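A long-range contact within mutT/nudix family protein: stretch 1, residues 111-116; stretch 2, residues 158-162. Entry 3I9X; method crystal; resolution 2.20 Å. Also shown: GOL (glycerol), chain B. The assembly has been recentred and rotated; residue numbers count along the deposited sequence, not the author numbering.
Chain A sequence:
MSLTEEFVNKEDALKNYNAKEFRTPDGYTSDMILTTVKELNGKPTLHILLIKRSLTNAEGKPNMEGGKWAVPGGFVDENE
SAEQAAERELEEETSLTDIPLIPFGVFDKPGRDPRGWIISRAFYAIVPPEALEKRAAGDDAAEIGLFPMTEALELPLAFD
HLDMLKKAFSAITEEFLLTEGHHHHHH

Stretch 1, residues 111-116: GRDPRG
Stretch 2 158-162: AFDHL

Two turns of one chain, at least 44 residues apart where they touch, are joined chiefly by a charged pair and an aromatic ring, burying 286 Å² in all. Arg-112 faces Asp-160 (CA to CA 5.6 Å) and Asp-113 faces Phe-159 (5.5 Å), so the register runs antiparallel. Stretch 1 is irregular; Asp-113 to Gly-116 forms a type I turn, closed weakly by Gly-116 N to Asp-113 O (3.3 Å). Gly-111 (phi/psi 93/-5) and Gly-116 (155/-151) adopt angles that call for glycine. Ala-158 to His-161 forms a type II' turn, with Phe-159 at 60/-136 and Asp-160 at -97/23; His-161 N donates to Ala-158 O (2.9 Å), and a helix starts at His-161.

Buried Arg-112 (chi1 p, chi2 t, chi3 m, chi4 -81°) meets the Asp-160 carboxylate (chi1 p, chi2 -5°) side-on, through its NE–NH2 edge, in a two-pronged salt bridge: NE to OD2 and NH2 to OD1, both 2.7 Å. Asp-160 points toward stretch 1 and occupies the N-cap position without making a capping bond. The Arg-112 guanidinium also donates to glycerol, from NH1 to O1 (2.8 Å) and from NH2 to O2 (3.0 Å). Glycerol O1 donates to Asp-113 OD2 (2.6 Å), while O2 accepts from His-161 NE2 (2.9 Å), so the ligand links both stretches; His-161 ND1 is satisfied elsewhere in the structure.

Asp-113 (chi1 t) also braces its own turn: OD1 accepts from Arg-115 N (2.9 Å) and NE (3.1 Å), and OD2 from Arg-115 NH2 (3.0 Å). Thus held, the Arg-115 guanidinium (chi1 m, chi2 t, chi3 m, chi4 -176°) lays one face over Phe-159, NH2 to CZ 3.7 Å. The Phe-159 ring (chi1 m, chi2 113°) receives Pro-114 CD at its edge, 4.0 Å from CD2, and glycerol C2 over one face, 3.9 Å from CD1.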

# COMPACT_ATOMS: atom_id res chain seq x y z
N GLY A 111 -4.18 4.68 15.15
CA GLY A 111 -4.84 5.91 15.60
C GLY A 111 -5.25 6.90 14.50
O GLY A 111 -5.91 7.89 14.82
N ARG A 112 -4.90 6.63 13.23
CA ARG A 112 -5.11 7.61 12.15
C ARG A 112 -6.58 7.96 12.02
O ARG A 112 -6.93 9.11 11.76
CB ARG A 112 -4.54 7.12 10.80
CG ARG A 112 -4.99 5.73 10.33
CD ARG A 112 -4.36 5.40 8.96
NE ARG A 112 -4.83 6.44 8.03
CZ ARG A 112 -6.01 6.41 7.46
NH1 ARG A 112 -6.78 5.35 7.59
NH2 ARG A 112 -6.40 7.43 6.73
N ASP A 113 -7.42 6.96 12.18
CA ASP A 113 -8.84 7.07 12.11
C ASP A 113 -9.40 6.68 13.49
O ASP A 113 -9.19 5.56 13.98
CB ASP A 113 -9.36 6.13 11.03
CG ASP A 113 -10.81 6.41 10.62
OD1 ASP A 113 -11.69 6.58 11.49
OD2 ASP A 113 -11.09 6.36 9.38
N PRO A 114 -10.13 7.62 14.13
CA PRO A 114 -10.70 7.34 15.47
C PRO A 114 -11.79 6.29 15.44
O PRO A 114 -12.04 5.68 16.45
CB PRO A 114 -11.29 8.70 15.89
CG PRO A 114 -11.54 9.43 14.54
CD PRO A 114 -10.35 9.01 13.71
N ARG A 115 -12.40 6.06 14.28
CA ARG A 115 -13.47 5.09 14.17
C ARG A 115 -13.00 3.63 14.33
O ARG A 115 -13.83 2.75 14.56
CB ARG A 115 -14.25 5.32 12.87
CG ARG A 115 -14.84 6.79 12.74
CD ARG A 115 -15.43 7.10 11.33
NE ARG A 115 -14.46 6.91 10.23
CZ ARG A 115 -14.69 7.18 8.94
NH1 ARG A 115 -15.87 7.66 8.55
NH2 ARG A 115 -13.73 6.97 8.03
N GLY A 116 -11.69 3.38 14.26
CA GLY A 116 -11.09 2.05 14.49
C GLY A 116 -9.74 1.79 13.79
O GLY A 116 -8.94 2.70 13.58
N ALA A 158 -9.53 16.38 7.95
CA ALA A 158 -9.95 15.17 8.64
C ALA A 158 -8.83 14.10 8.72
O ALA A 158 -7.97 14.00 7.82
CB ALA A 158 -11.21 14.59 7.95
N PHE A 159 -8.81 13.35 9.82
CA PHE A 159 -8.00 12.12 9.97
C PHE A 159 -6.54 12.47 9.79
O PHE A 159 -6.07 13.48 10.34
CB PHE A 159 -8.43 11.05 8.94
CG PHE A 159 -9.93 10.83 8.86
CD1 PHE A 159 -10.64 11.18 7.71
CD2 PHE A 159 -10.62 10.22 9.91
CE1 PHE A 159 -12.01 10.98 7.62
CE2 PHE A 159 -12.00 10.03 9.81
CZ PHE A 159 -12.69 10.41 8.68
N ASP A 160 -5.80 11.66 9.04
CA ASP A 160 -4.40 12.02 8.76
C ASP A 160 -4.28 12.69 7.40
O ASP A 160 -3.20 12.64 6.80
CB ASP A 160 -3.47 10.79 8.84
CG ASP A 160 -3.90 9.65 7.95
OD1 ASP A 160 -4.97 9.70 7.30
OD2 ASP A 160 -3.20 8.63 7.95
N HIS A 161 -5.35 13.27 6.89
CA HIS A 161 -5.32 13.74 5.51
C HIS A 161 -4.32 14.84 5.21
O HIS A 161 -3.93 14.98 4.03
CB HIS A 161 -6.71 14.07 4.97
CG HIS A 161 -7.54 12.85 4.76
ND1 HIS A 161 -8.77 12.87 4.12
CD2 HIS A 161 -7.32 11.57 5.13
CE1 HIS A 161 -9.26 11.65 4.10
NE2 HIS A 161 -8.40 10.84 4.70
N LEU A 162 -3.89 15.59 6.23
CA LEU A 162 -2.81 16.53 6.07
C LEU A 162 -1.52 15.79 5.66
O LEU A 162 -0.75 16.26 4.81
CB LEU A 162 -2.52 17.30 7.37
CG LEU A 162 -1.35 18.30 7.21
CD1 LEU A 162 -1.57 19.21 6.01
CD2 LEU A 162 -1.02 19.14 8.52
C1 GOL B . -10.27 6.35 6.28
O1 GOL B . -9.42 6.16 7.40
C2 GOL B . -10.17 7.79 5.76
O2 GOL B . -8.92 8.01 5.15
C3 GOL B . -11.27 8.12 4.77
O3 GOL B . -11.52 7.05 3.85